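Local coordinates for hypothetical protein PH0495 (Pyrococcus horikoshii, PDB 1X3L) that catalyses the ATP-dependent phosphorylation of D-glycerate to 2-phosphoglycerate, with magnesium as cofactor and several other nucleotides or pyrophosphate accepted as phosphate donors, at residues F284-T290 / P321-G327; A297-L302 / E346-A351; V308-R314 / A431-K436; A360-F365 / A377-G383. All coordinates share one frame; numbering follows the deposited sequence.

Contact 1. Residues F284-T290 / P321-G327; sequences FKAYIMT and PVVLVFG
Met-289 and Phe-326 both carry CG anti to the carbonyl carbon (chi1 -52° and -57°), and, with Met-289 turned toward the other strand at a beta bulge, their side chains lie side by side. This sets Met-289 CG over one face of the ring, 3.7 Å from the Phe-326 centroid, a CH-pi contact; bends at chi2 and chi3 carry SD onward, oblique to the ring in a Met-aromatic contact and near CG of Leu-324. The flat phenylalanine suits this flexible, unbranched partner, and an alanine here would probably leave CG of Met-289 without its aromatic support. At the other end CD1 of Phe-284 meets CB of Pro-321 at 3.6 Å, while CG2 of Val-322 comes up to the edge of the Tyr-287 ring. The backbones are parallel beta strands: Val-323 N bonds to Lys-285 O at 2.9 Å. The bulge after Ile-288 shifts the register by one residue, after which Gly-327 N donates to Thr-290 O at 2.8 Å. Strand 285-290 forms the outer margin of a mixed sheet, with strand 427-435 beyond strand 322-328; helix 268-281 packs on the Ala-286 and Val-325 face, helix 297-314 on the Leu-324 and Phe-326 face.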
loop_
_atom_site.group_PDB
_atom_site.type_symbol
_atom_site.label_atom_id
_atom_site.label_comp_id
_atom_site.label_asym_id
_atom_site.label_seq_id
_atom_site.Cartn_x
_atom_site.Cartn_y
_atom_site.Cartn_z
ATOM N N PHE A 284 -7.339 25.326 -9.963
ATOM C CA PHE A 284 -6.555 24.705 -11.028
ATOM C C PHE A 284 -7.350 23.597 -11.702
ATOM O O PHE A 284 -8.263 23.019 -11.112
ATOM C CB PHE A 284 -5.282 24.042 -10.476
ATOM C CG PHE A 284 -4.275 24.995 -9.888
ATOM C CD1 PHE A 284 -3.159 25.386 -10.622
ATOM C CD2 PHE A 284 -4.411 25.456 -8.581
ATOM C CE1 PHE A 284 -2.186 26.223 -10.062
ATOM C CE2 PHE A 284 -3.447 26.292 -8.010
ATOM C CZ PHE A 284 -2.331 26.676 -8.754
ATOM N N LYS A 285 -7.001 23.309 -12.950
ATOM C CA LYS A 285 -7.597 22.180 -13.639
ATOM C C LYS A 285 -6.591 21.120 -13.181
ATOM O O LYS A 285 -5.395 21.404 -13.104
ATOM C CB LYS A 285 -7.537 22.362 -15.156
ATOM C CG LYS A 285 -8.612 23.287 -15.709
ATOM C CD LYS A 285 -10.008 22.736 -15.424
ATOM C CE LYS A 285 -11.098 23.658 -15.968
ATOM N NZ LYS A 285 -11.027 23.820 -17.454
ATOM N N ALA A 286 -7.053 19.924 -12.851
ATOM C CA ALA A 286 -6.142 18.888 -12.376
ATOM C C ALA A 286 -6.340 17.593 -13.137
ATOM O O ALA A 286 -7.470 17.215 -13.442
ATOM C CB ALA A 286 -6.356 18.649 -10.881
ATOM N N TYR A 287 -5.241 16.901 -13.421
ATOM C CA TYR A 287 -5.315 15.655 -14.165
ATOM C C TYR A 287 -4.426 14.581 -13.574
ATOM O O TYR A 287 -3.262 14.832 -13.255
ATOM C CB TYR A 287 -4.906 15.897 -15.614
ATOM C CG TYR A 287 -5.749 16.935 -16.306
ATOM C CD1 TYR A 287 -6.988 16.604 -16.859
ATOM C CD2 TYR A 287 -5.322 18.262 -16.383
ATOM C CE1 TYR A 287 -7.784 17.577 -17.474
ATOM C CE2 TYR A 287 -6.104 19.236 -16.992
ATOM C CZ TYR A 287 -7.330 18.891 -17.536
ATOM O OH TYR A 287 -8.092 19.860 -18.154
ATOM N N ILE A 288 -4.985 13.385 -13.414
ATOM C CA ILE A 288 -4.220 12.261 -12.899
ATOM C C ILE A 288 -3.714 11.570 -14.157
ATOM O O ILE A 288 -4.493 10.989 -14.917
ATOM C CB ILE A 288 -5.104 11.313 -12.074
ATOM C CG1 ILE A 288 -5.603 12.042 -10.819
ATOM C CG2 ILE A 288 -4.319 10.071 -11.692
ATOM C CD1 ILE A 288 -6.643 11.278 -10.021
ATOM N N MET A 289 -2.408 11.669 -14.381
ATOM C CA MET A 289 -1.766 11.104 -15.562
ATOM C C MET A 289 -1.634 9.591 -15.486
ATOM O O MET A 289 -1.719 8.904 -16.505
ATOM C CB MET A 289 -0.385 11.744 -15.751
ATOM C CG MET A 289 -0.413 13.269 -15.741
ATOM S SD MET A 289 -1.514 13.986 -17.000
ATOM C CE MET A 289 -0.486 13.837 -18.471
ATOM N N THR A 290 -1.422 9.085 -14.275
ATOM C CA THR A 290 -1.295 7.653 -14.046
ATOM C C THR A 290 -1.124 7.353 -12.561
ATOM O O THR A 290 -0.775 8.231 -11.769
ATOM C CB THR A 290 -0.085 7.047 -14.809
ATOM O OG1 THR A 290 -0.083 5.625 -14.635
ATOM C CG2 THR A 290 1.232 7.603 -14.278
ATOM N N PRO A 321 -3.483 27.646 -15.618
ATOM C CA PRO A 321 -2.868 26.999 -14.454
ATOM C C PRO A 321 -3.336 25.560 -14.374
ATOM O O PRO A 321 -4.534 25.283 -14.441
ATOM C CB PRO A 321 -3.373 27.837 -13.287
ATOM C CG PRO A 321 -4.760 28.202 -13.731
ATOM C CD PRO A 321 -4.555 28.569 -15.195
ATOM N N VAL A 322 -2.397 24.637 -14.217
ATOM C CA VAL A 322 -2.774 23.239 -14.179
ATOM C C VAL A 322 -1.929 22.429 -13.213
ATOM O O VAL A 322 -0.797 22.799 -12.895
ATOM C CB VAL A 322 -2.682 22.645 -15.607
ATOM C CG1 VAL A 322 -1.249 22.753 -16.120
ATOM C CG2 VAL A 322 -3.166 21.206 -15.626
ATOM N N VAL A 323 -2.515 21.347 -12.714
ATOM C CA VAL A 323 -1.838 20.432 -11.806
ATOM C C VAL A 323 -1.901 19.036 -12.419
ATOM O O VAL A 323 -2.975 18.578 -12.827
ATOM C CB VAL A 323 -2.524 20.377 -10.425
ATOM C CG1 VAL A 323 -1.918 19.253 -9.590
ATOM C CG2 VAL A 323 -2.357 21.708 -9.705
ATOM N N LEU A 324 -0.749 18.375 -12.501
ATOM C CA LEU A 324 -0.682 17.024 -13.047
ATOM C C LEU A 324 -0.218 16.085 -11.944
ATOM O O LEU A 324 0.685 16.415 -11.178
ATOM C CB LEU A 324 0.295 16.953 -14.227
ATOM C CG LEU A 324 -0.129 17.518 -15.587
ATOM C CD1 LEU A 324 -0.466 18.984 -15.474
ATOM C CD2 LEU A 324 0.998 17.317 -16.575
ATOM N N VAL A 325 -0.836 14.911 -11.866
ATOM C CA VAL A 325 -0.480 13.947 -10.834
ATOM C C VAL A 325 -0.012 12.624 -11.431
ATOM O O VAL A 325 -0.685 12.034 -12.282
ATOM C CB VAL A 325 -1.683 13.693 -9.890
ATOM C CG1 VAL A 325 -1.245 12.872 -8.681
ATOM C CG2 VAL A 325 -2.280 15.028 -9.438
ATOM N N PHE A 326 1.153 12.168 -10.978
ATOM C CA PHE A 326 1.736 10.913 -11.444
ATOM C C PHE A 326 2.009 10.035 -10.218
ATOM O O PHE A 326 2.851 10.371 -9.386
ATOM C CB PHE A 326 3.074 11.163 -12.153
ATOM C CG PHE A 326 2.997 12.114 -13.322
ATOM C CD1 PHE A 326 2.925 11.634 -14.624
ATOM C CD2 PHE A 326 3.082 13.489 -13.123
ATOM C CE1 PHE A 326 2.949 12.509 -15.717
ATOM C CE2 PHE A 326 3.107 14.375 -14.205
ATOM C CZ PHE A 326 3.042 13.886 -15.502
ATOM N N GLY A 327 1.305 8.918 -10.106
ATOM C CA GLY A 327 1.518 8.038 -8.973
ATOM C C GLY A 327 2.126 6.717 -9.397
ATOM O O GLY A 327 2.017 6.314 -10.563
#

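Contact 2. Residues A297-L302 / E346-A351; sequences AKDAGL and EIALSA
Ser-350 gives its hydroxyl proton to the main-chain oxygen of Lys-298, OG to O 2.7 Å, the one direct hydrogen bond between segments 297-302 and 346-351. That oxygen already accepts the helical N-H of Leu-302, and the two donors reach it from opposite faces of its carbonyl plane. Gly-301 CA lies 3.4 Å from Ile-347 O; a side chain at the glycine would run into that oxygen, and its absence lets the helix axes approach to 7.0 Å at a crossing angle of -46°. Ile-347 fills the groove beside it, CG1 lying 4.0 Å from Ala-297 CB and 4.1 Å from Ala-300 CB, where small alanines leave room for the branched chain. With Ser-350 OG anti to its own nitrogen (chi1 -173°), the hydroxyl points across at the neighbouring helix, and an alanine in its place would probably leave the Lys-298 oxygen without its second donor. Further out, one water joins Lys-298 N to Glu-346 OE1, while OE2 of this glutamate is held by His-403; a second water donates to Ser-350 OG and is weakly bound by Lys-298 NZ. The chemistry implies a close crossing of small residues, in which one serine bond and two waters supply the polar links.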
loop_
_atom_site.group_PDB
_atom_site.type_symbol
_atom_site.label_atom_id
_atom_site.label_comp_id
_atom_site.label_asym_id
_atom_site.label_seq_id
_atom_site.Cartn_x
_atom_site.Cartn_y
_atom_site.Cartn_z
ATOM N N ALA A 297 13.883 6.434 -11.893
ATOM C CA ALA A 297 13.567 7.737 -11.316
ATOM C C ALA A 297 14.077 8.921 -12.129
ATOM O O ALA A 297 13.308 9.817 -12.477
ATOM C CB ALA A 297 14.116 7.815 -9.891
ATOM N N LYS A 298 15.376 8.929 -12.418
ATOM C CA LYS A 298 15.994 10.017 -13.179
ATOM C C LYS A 298 15.222 10.328 -14.460
ATOM O O LYS A 298 14.947 11.488 -14.785
ATOM C CB LYS A 298 17.438 9.646 -13.536
ATOM C CG LYS A 298 18.093 10.572 -14.552
ATOM C CD LYS A 298 19.402 9.979 -15.063
ATOM C CE LYS A 298 19.960 10.765 -16.244
ATOM N NZ LYS A 298 20.364 12.153 -15.881
ATOM N N ASP A 299 14.869 9.274 -15.180
ATOM C CA ASP A 299 14.138 9.403 -16.428
ATOM C C ASP A 299 12.691 9.855 -16.221
ATOM O O ASP A 299 12.146 10.596 -17.043
ATOM C CB ASP A 299 14.244 8.075 -17.176
ATOM C CG ASP A 299 15.700 7.728 -17.493
ATOM O OD1 ASP A 299 16.284 8.397 -18.372
ATOM O OD2 ASP A 299 16.272 6.821 -16.850
ATOM N N ALA A 300 12.073 9.435 -15.120
ATOM C CA ALA A 300 10.707 9.873 -14.839
ATOM C C ALA A 300 10.740 11.395 -14.677
ATOM O O ALA A 300 9.830 12.100 -15.114
ATOM C CB ALA A 300 10.181 9.210 -13.566
ATOM N N GLY A 301 11.810 11.901 -14.065
ATOM C CA GLY A 301 11.942 13.338 -13.875
ATOM C C GLY A 301 12.116 14.078 -15.196
ATOM O O GLY A 301 11.611 15.190 -15.380
ATOM N N LEU A 302 12.846 13.473 -16.125
ATOM C CA LEU A 302 13.053 14.094 -17.427
ATOM C C LEU A 302 11.752 14.103 -18.221
ATOM O O LEU A 302 11.457 15.068 -18.917
ATOM C CB LEU A 302 14.130 13.343 -18.222
ATOM C CG LEU A 302 15.592 13.477 -17.771
ATOM C CD1 LEU A 302 16.498 12.666 -18.709
ATOM C CD2 LEU A 302 16.008 14.936 -17.796
ATOM N N GLU A 346 15.641 11.867 -6.929
ATOM C CA GLU A 346 16.224 11.918 -8.265
ATOM C C GLU A 346 15.218 12.410 -9.306
ATOM O O GLU A 346 15.598 13.054 -10.278
ATOM C CB GLU A 346 16.821 10.556 -8.660
ATOM C CG GLU A 346 18.249 10.391 -8.139
ATOM C CD GLU A 346 19.021 9.255 -8.800
ATOM O OE1 GLU A 346 18.714 8.913 -9.961
ATOM O OE2 GLU A 346 19.956 8.719 -8.160
ATOM N N ILE A 347 13.937 12.122 -9.096
ATOM C CA ILE A 347 12.908 12.596 -10.017
ATOM C C ILE A 347 12.931 14.123 -9.991
ATOM O O ILE A 347 13.000 14.783 -11.033
ATOM C CB ILE A 347 11.493 12.151 -9.582
ATOM C CG1 ILE A 347 11.295 10.657 -9.859
ATOM C CG2 ILE A 347 10.442 12.995 -10.301
ATOM C CD1 ILE A 347 9.937 10.130 -9.404
ATOM N N ALA A 348 12.862 14.673 -8.782
ATOM C CA ALA A 348 12.864 16.118 -8.577
ATOM C C ALA A 348 14.112 16.797 -9.130
ATOM O O ALA A 348 14.017 17.774 -9.876
ATOM C CB ALA A 348 12.738 16.427 -7.085
ATOM N N LEU A 349 15.280 16.277 -8.763
ATOM C CA LEU A 349 16.531 16.875 -9.209
ATOM C C LEU A 349 16.718 16.778 -10.718
ATOM O O LEU A 349 17.182 17.725 -11.356
ATOM C CB LEU A 349 17.719 16.215 -8.491
ATOM C CG LEU A 349 19.105 16.785 -8.828
ATOM C CD1 LEU A 349 19.198 18.245 -8.374
ATOM C CD2 LEU A 349 20.182 15.952 -8.141
ATOM N N SER A 350 16.341 15.643 -11.294
ATOM C CA SER A 350 16.507 15.445 -12.731
ATOM C C SER A 350 15.655 16.424 -13.534
ATOM O O SER A 350 16.047 16.873 -14.614
ATOM C CB SER A 350 16.138 14.005 -13.104
ATOM O OG SER A 350 16.441 13.739 -14.460
ATOM N N ALA A 351 14.489 16.760 -12.996
ATOM C CA ALA A 351 13.574 17.664 -13.674
ATOM C C ALA A 351 13.954 19.138 -13.588
ATOM O O ALA A 351 13.448 19.934 -14.370
ATOM C CB ALA A 351 12.151 17.468 -13.130
HETATM O O HOH W 1 17.234 7.066 -11.291
HETATM O O HOH W 2 18.867 15.268 -15.598
#

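Contact 3. Residues V308-R314 / A431-K436; sequences VQEIAER and AIVTSK
Helix 308-314 runs nearly along strand 431-435, with 10° between their directions and 9.2 Å between the axes, and no hydrogen bond joins them. Val-433 is the chief apolar residue on the strand side. Its CG1 lies 3.9 Å from Ile-311 CG2, and its CG2 4.0 Å from Val-308 CG1, the two valines sliding past each other in opposite directions. Val-308 CG1 is anti to the backbone nitrogen (chi1 167°), which leaves its other methyl, CG2, to meet Ala-431 CB at 4.0 Å. Val-308 thus serves two neighbours with its two methyls, while Ile-311 offers CG2 to both methyls of Val-433; the small Ala-431 and Ala-312 let helix and strand lie close. This is a helix packed against one face of a mixed beta sheet in an alpha/beta domain: strand 427-435 sits between strands 322-328 and 359-366, and Ile-311 also reaches Val-322 and Leu-324 on the first of these. Ile-432 turns to the other face and packs on Ile-6 and Ile-9 of helix 6-20. After Val-433 the chain bends over toward the end of the helix, where Lys-436 CA comes to 3.3 Å from Ala-312 O. The aliphatic chain of Lys-436, bent at chi3 (60°), runs on past Glu-313 until NZ nears the Arg-314 carbonyl without a hydrogen bond, where the partial negative charge of the helix end would probably favour it.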
loop_
_atom_site.group_PDB
_atom_site.type_symbol
_atom_site.label_atom_id
_atom_site.label_comp_id
_atom_site.label_asym_id
_atom_site.label_seq_id
_atom_site.Cartn_x
_atom_site.Cartn_y
_atom_site.Cartn_z
ATOM N N VAL A 308 5.963 19.394 -18.608
ATOM C CA VAL A 308 5.848 20.705 -17.983
ATOM C C VAL A 308 6.349 21.770 -18.951
ATOM O O VAL A 308 5.781 22.855 -19.025
ATOM C CB VAL A 308 6.650 20.784 -16.674
ATOM C CG1 VAL A 308 6.779 22.237 -16.222
ATOM C CG2 VAL A 308 5.950 19.979 -15.605
ATOM N N GLN A 309 7.411 21.455 -19.693
ATOM C CA GLN A 309 7.967 22.382 -20.679
ATOM C C GLN A 309 6.939 22.724 -21.758
ATOM O O GLN A 309 6.739 23.889 -22.099
ATOM C CB GLN A 309 9.176 21.776 -21.388
ATOM C CG GLN A 309 10.481 21.813 -20.647
ATOM C CD GLN A 309 11.628 21.328 -21.522
ATOM O OE1 GLN A 309 11.682 20.156 -21.908
ATOM N NE2 GLN A 309 12.541 22.233 -21.854
ATOM N N GLU A 310 6.313 21.689 -22.305
ATOM C CA GLU A 310 5.321 21.843 -23.363
ATOM C C GLU A 310 4.149 22.710 -22.895
ATOM O O GLU A 310 3.684 23.585 -23.622
ATOM C CB GLU A 310 4.823 20.460 -23.796
ATOM C CG GLU A 310 4.117 20.413 -25.144
ATOM C CD GLU A 310 5.052 20.670 -26.322
ATOM O OE1 GLU A 310 6.288 20.521 -26.169
ATOM O OE2 GLU A 310 4.543 21.012 -27.413
ATOM N N ILE A 311 3.685 22.458 -21.677
ATOM C CA ILE A 311 2.571 23.205 -21.098
ATOM C C ILE A 311 2.904 24.693 -20.941
ATOM O O ILE A 311 2.129 25.559 -21.346
ATOM C CB ILE A 311 2.176 22.608 -19.710
ATOM C CG1 ILE A 311 1.544 21.223 -19.909
ATOM C CG2 ILE A 311 1.216 23.550 -18.963
ATOM C CD1 ILE A 311 1.189 20.514 -18.622
ATOM N N ALA A 312 4.063 24.987 -20.361
ATOM C CA ALA A 312 4.471 26.371 -20.151
ATOM C C ALA A 312 4.823 27.074 -21.458
ATOM O O ALA A 312 4.662 28.289 -21.590
ATOM C CB ALA A 312 5.664 26.422 -19.201
ATOM N N GLU A 313 5.287 26.301 -22.433
ATOM C CA GLU A 313 5.698 26.861 -23.710
ATOM C C GLU A 313 4.588 27.017 -24.748
ATOM O O GLU A 313 4.527 28.037 -25.432
ATOM C CB GLU A 313 6.822 26.003 -24.300
ATOM C CG GLU A 313 7.508 26.591 -25.523
ATOM C CD GLU A 313 8.356 27.805 -25.184
ATOM O OE1 GLU A 313 9.172 27.712 -24.239
ATOM O OE2 GLU A 313 8.210 28.846 -25.861
ATOM N N ARG A 314 3.711 26.021 -24.859
ATOM C CA ARG A 314 2.646 26.049 -25.863
ATOM C C ARG A 314 1.221 25.838 -25.363
ATOM O O ARG A 314 0.286 25.804 -26.163
ATOM C CB ARG A 314 2.941 24.997 -26.932
ATOM C CG ARG A 314 4.289 25.153 -27.615
ATOM C CD ARG A 314 4.760 23.821 -28.174
ATOM N NE ARG A 314 5.997 23.929 -28.949
ATOM C CZ ARG A 314 6.065 24.420 -30.182
ATOM N NH1 ARG A 314 4.965 24.849 -30.788
ATOM N NH2 ARG A 314 7.231 24.472 -30.811
ATOM N N ALA A 431 2.990 17.947 -10.365
ATOM C CA ALA A 431 3.591 18.976 -11.208
ATOM C C ALA A 431 2.611 20.139 -11.333
ATOM O O ALA A 431 1.464 19.962 -11.745
ATOM C CB ALA A 431 3.927 18.409 -12.591
ATOM N N ILE A 432 3.062 21.334 -10.973
ATOM C CA ILE A 432 2.199 22.502 -11.032
ATOM C C ILE A 432 2.723 23.548 -12.001
ATOM O O ILE A 432 3.902 23.890 -11.974
ATOM C CB ILE A 432 2.072 23.171 -9.641
ATOM C CG1 ILE A 432 1.597 22.148 -8.607
ATOM C CG2 ILE A 432 1.112 24.353 -9.720
ATOM C CD1 ILE A 432 1.677 22.647 -7.177
ATOM N N VAL A 433 1.848 24.036 -12.874
ATOM C CA VAL A 433 2.220 25.100 -13.804
ATOM C C VAL A 433 1.173 26.190 -13.588
ATOM O O VAL A 433 -0.014 25.979 -13.823
ATOM C CB VAL A 433 2.194 24.641 -15.271
ATOM C CG1 VAL A 433 2.692 25.770 -16.169
ATOM C CG2 VAL A 433 3.066 23.406 -15.454
ATOM N N THR A 434 1.612 27.350 -13.117
ATOM C CA THR A 434 0.684 28.437 -12.844
ATOM C C THR A 434 0.539 29.418 -13.997
ATOM O O THR A 434 -0.448 30.144 -14.079
ATOM C CB THR A 434 1.113 29.211 -11.585
ATOM O OG1 THR A 434 2.471 29.641 -11.729
ATOM C CG2 THR A 434 1.006 28.322 -10.353
ATOM N N SER A 435 1.508 29.433 -14.902
ATOM C CA SER A 435 1.447 30.364 -16.019
ATOM C C SER A 435 2.403 29.968 -17.135
ATOM O O SER A 435 3.377 29.255 -16.898
ATOM C CB SER A 435 1.789 31.771 -15.518
ATOM O OG SER A 435 1.737 32.717 -16.566
ATOM N N LYS A 436 2.116 30.431 -18.352
ATOM C CA LYS A 436 2.964 30.140 -19.505
ATOM C C LYS A 436 4.150 31.104 -19.545
ATOM O O LYS A 436 4.072 32.157 -18.876
ATOM C CB LYS A 436 2.162 30.271 -20.803
ATOM C CG LYS A 436 1.061 29.238 -20.970
ATOM C CD LYS A 436 0.245 29.486 -22.233
ATOM C CE LYS A 436 1.111 29.419 -23.482
ATOM N NZ LYS A 436 0.314 29.620 -24.724
#

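Contact 4. Residues A360-F365 / A377-G383; sequences ALIVAF and AGGIVDG
A beta hairpin brings strands 359-366 and 378-382 together, and across it Ile-362 pairs with Val-381, and Ala-364 with Gly-379, as antiparallel hydrogen-bonded pairs. Ile-362 N reaches Val-381 O at 2.9 Å with an N-H...O angle of 170°, and the return bond from Val-381 N is equally straight. Between them CG2 of Val-363 rests 3.9 Å from Ile-380 CB in a non-hydrogen-bonded pair, the side chains meeting at a slant. With CG1 wedged between N and the carbonyl carbon (chi1 56°), Val-363 CG2 also lies 3.6 Å from Gly-379 O. Beta-branched residues fit such extended backbone well. Gly-378 suits its place, because a CB would strike Ala-364 O and, at these backbone angles, the carbonyl oxygen of Ala-377 as well. With Ala-377 it faces Leu-416 in a classic beta bulge. Helix 343-351 covers the Ile-362 and Val-381 face, and helix 6-20 the Leu-361 and Val-363 face. At the other end the Asp-382 carboxylate caps a backbone N in the turn before helix 385-391, OD1 hydrogen-bonded to Thr-384 OG1 and OD2 in a salt bridge to Arg-7. The contact therefore combines a main-chain hydrogen-bonded core between apolar faces with charge at one end.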
loop_
_atom_site.group_PDB
_atom_site.type_symbol
_atom_site.label_atom_id
_atom_site.label_comp_id
_atom_site.label_asym_id
_atom_site.label_seq_id
_atom_site.Cartn_x
_atom_site.Cartn_y
_atom_site.Cartn_z
ATOM N N ALA A 360 6.686 26.985 -12.547
ATOM C CA ALA A 360 6.246 25.634 -12.258
ATOM C C ALA A 360 6.927 25.051 -11.033
ATOM O O ALA A 360 7.949 25.559 -10.565
ATOM C CB ALA A 360 6.511 24.744 -13.470
ATOM N N LEU A 361 6.349 23.976 -10.518
ATOM C CA LEU A 361 6.902 23.304 -9.357
ATOM C C LEU A 361 6.663 21.818 -9.500
ATOM O O LEU A 361 5.652 21.392 -10.060
ATOM C CB LEU A 361 6.247 23.820 -8.069
ATOM C CG LEU A 361 6.678 23.188 -6.736
ATOM C CD1 LEU A 361 6.549 24.197 -5.606
ATOM C CD2 LEU A 361 5.828 21.955 -6.449
ATOM N N ILE A 362 7.626 21.033 -9.038
ATOM C CA ILE A 362 7.502 19.588 -9.063
ATOM C C ILE A 362 7.892 19.072 -7.690
ATOM O O ILE A 362 8.974 19.382 -7.179
ATOM C CB ILE A 362 8.428 18.921 -10.111
ATOM C CG1 ILE A 362 7.892 19.166 -11.525
ATOM C CG2 ILE A 362 8.502 17.412 -9.850
ATOM C CD1 ILE A 362 8.757 18.581 -12.631
ATOM N N VAL A 363 6.995 18.315 -7.074
ATOM C CA VAL A 363 7.301 17.727 -5.783
ATOM C C VAL A 363 7.031 16.232 -5.916
ATOM O O VAL A 363 5.935 15.822 -6.302
ATOM C CB VAL A 363 6.452 18.362 -4.638
ATOM C CG1 VAL A 363 4.973 18.251 -4.935
ATOM C CG2 VAL A 363 6.784 17.685 -3.316
ATOM N N ALA A 364 8.052 15.424 -5.646
ATOM C CA ALA A 364 7.938 13.967 -5.733
ATOM C C ALA A 364 8.212 13.430 -4.333
ATOM O O ALA A 364 9.229 13.764 -3.733
ATOM C CB ALA A 364 8.964 13.415 -6.720
ATOM N N PHE A 365 7.316 12.599 -3.816
ATOM C CA PHE A 365 7.496 12.081 -2.470
ATOM C C PHE A 365 6.923 10.689 -2.270
ATOM O O PHE A 365 5.983 10.288 -2.947
ATOM C CB PHE A 365 6.846 13.043 -1.468
ATOM C CG PHE A 365 5.357 13.182 -1.642
ATOM C CD1 PHE A 365 4.476 12.533 -0.779
ATOM C CD2 PHE A 365 4.832 13.946 -2.678
ATOM C CE1 PHE A 365 3.093 12.645 -0.947
ATOM C CE2 PHE A 365 3.452 14.064 -2.856
ATOM C CZ PHE A 365 2.584 13.411 -1.989
ATOM N N ALA A 377 11.477 12.392 2.519
ATOM C CA ALA A 377 10.425 11.665 1.823
ATOM C C ALA A 377 10.545 11.878 0.313
ATOM O O ALA A 377 9.966 11.134 -0.480
ATOM C CB ALA A 377 9.062 12.122 2.308
ATOM N N GLY A 378 11.302 12.891 -0.085
ATOM C CA GLY A 378 11.457 13.154 -1.504
ATOM C C GLY A 378 12.054 14.518 -1.781
ATOM O O GLY A 378 12.751 15.078 -0.937
ATOM N N GLY A 379 11.778 15.058 -2.966
ATOM C CA GLY A 379 12.312 16.357 -3.324
ATOM C C GLY A 379 11.245 17.324 -3.799
ATOM O O GLY A 379 10.158 16.919 -4.206
ATOM N N ILE A 380 11.555 18.613 -3.732
ATOM C CA ILE A 380 10.627 19.645 -4.175
ATOM C C ILE A 380 11.474 20.725 -4.842
ATOM O O ILE A 380 12.385 21.279 -4.232
ATOM C CB ILE A 380 9.795 20.210 -2.981
ATOM C CG1 ILE A 380 8.880 21.336 -3.465
ATOM C CG2 ILE A 380 10.720 20.688 -1.856
ATOM C CD1 ILE A 380 7.870 21.811 -2.405
ATOM N N VAL A 381 11.174 20.996 -6.109
ATOM C CA VAL A 381 11.924 21.964 -6.894
ATOM C C VAL A 381 10.993 22.864 -7.689
ATOM O O VAL A 381 9.845 22.508 -7.951
ATOM C CB VAL A 381 12.857 21.238 -7.900
ATOM C CG1 VAL A 381 13.893 20.389 -7.156
ATOM C CG2 VAL A 381 12.024 20.343 -8.818
ATOM N N ASP A 382 11.482 24.037 -8.071
ATOM C CA ASP A 382 10.678 24.949 -8.867
ATOM C C ASP A 382 11.522 25.523 -9.994
ATOM O O ASP A 382 12.637 25.058 -10.234
ATOM C CB ASP A 382 10.089 26.071 -8.002
ATOM C CG ASP A 382 11.144 26.842 -7.232
ATOM O OD1 ASP A 382 12.222 27.109 -7.803
ATOM O OD2 ASP A 382 10.887 27.187 -6.057
ATOM N N GLY A 383 10.985 26.526 -10.687
ATOM C CA GLY A 383 11.696 27.138 -11.800
ATOM C C GLY A 383 12.969 27.896 -11.457
ATOM O O GLY A 383 13.720 28.296 -12.355
#

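Contacts 1, 3 and 4 share one mixed sheet, whose strand 427-435 lies between the others: Val-322 N and Val-433 O, 2.8 Å apart, join contact 1 to contact 3, and Ile-432 N and Leu-361 O, 2.7 Å apart, join contact 3 to contact 4. Helix 297-314 serves both contact 2, at its start, and contact 3, at its end, their centres about 17 Å apart. Contact 2 packs on the hairpin of contact 4, with Ala-351 CB 3.6 Å from Ile-362 CD1 and centres about 10 Å apart. Contacts 1 and 4 do not touch, their nearest atoms being about 7 Å apart. All four lie away from Lys-58, the probable substrate-binding residue.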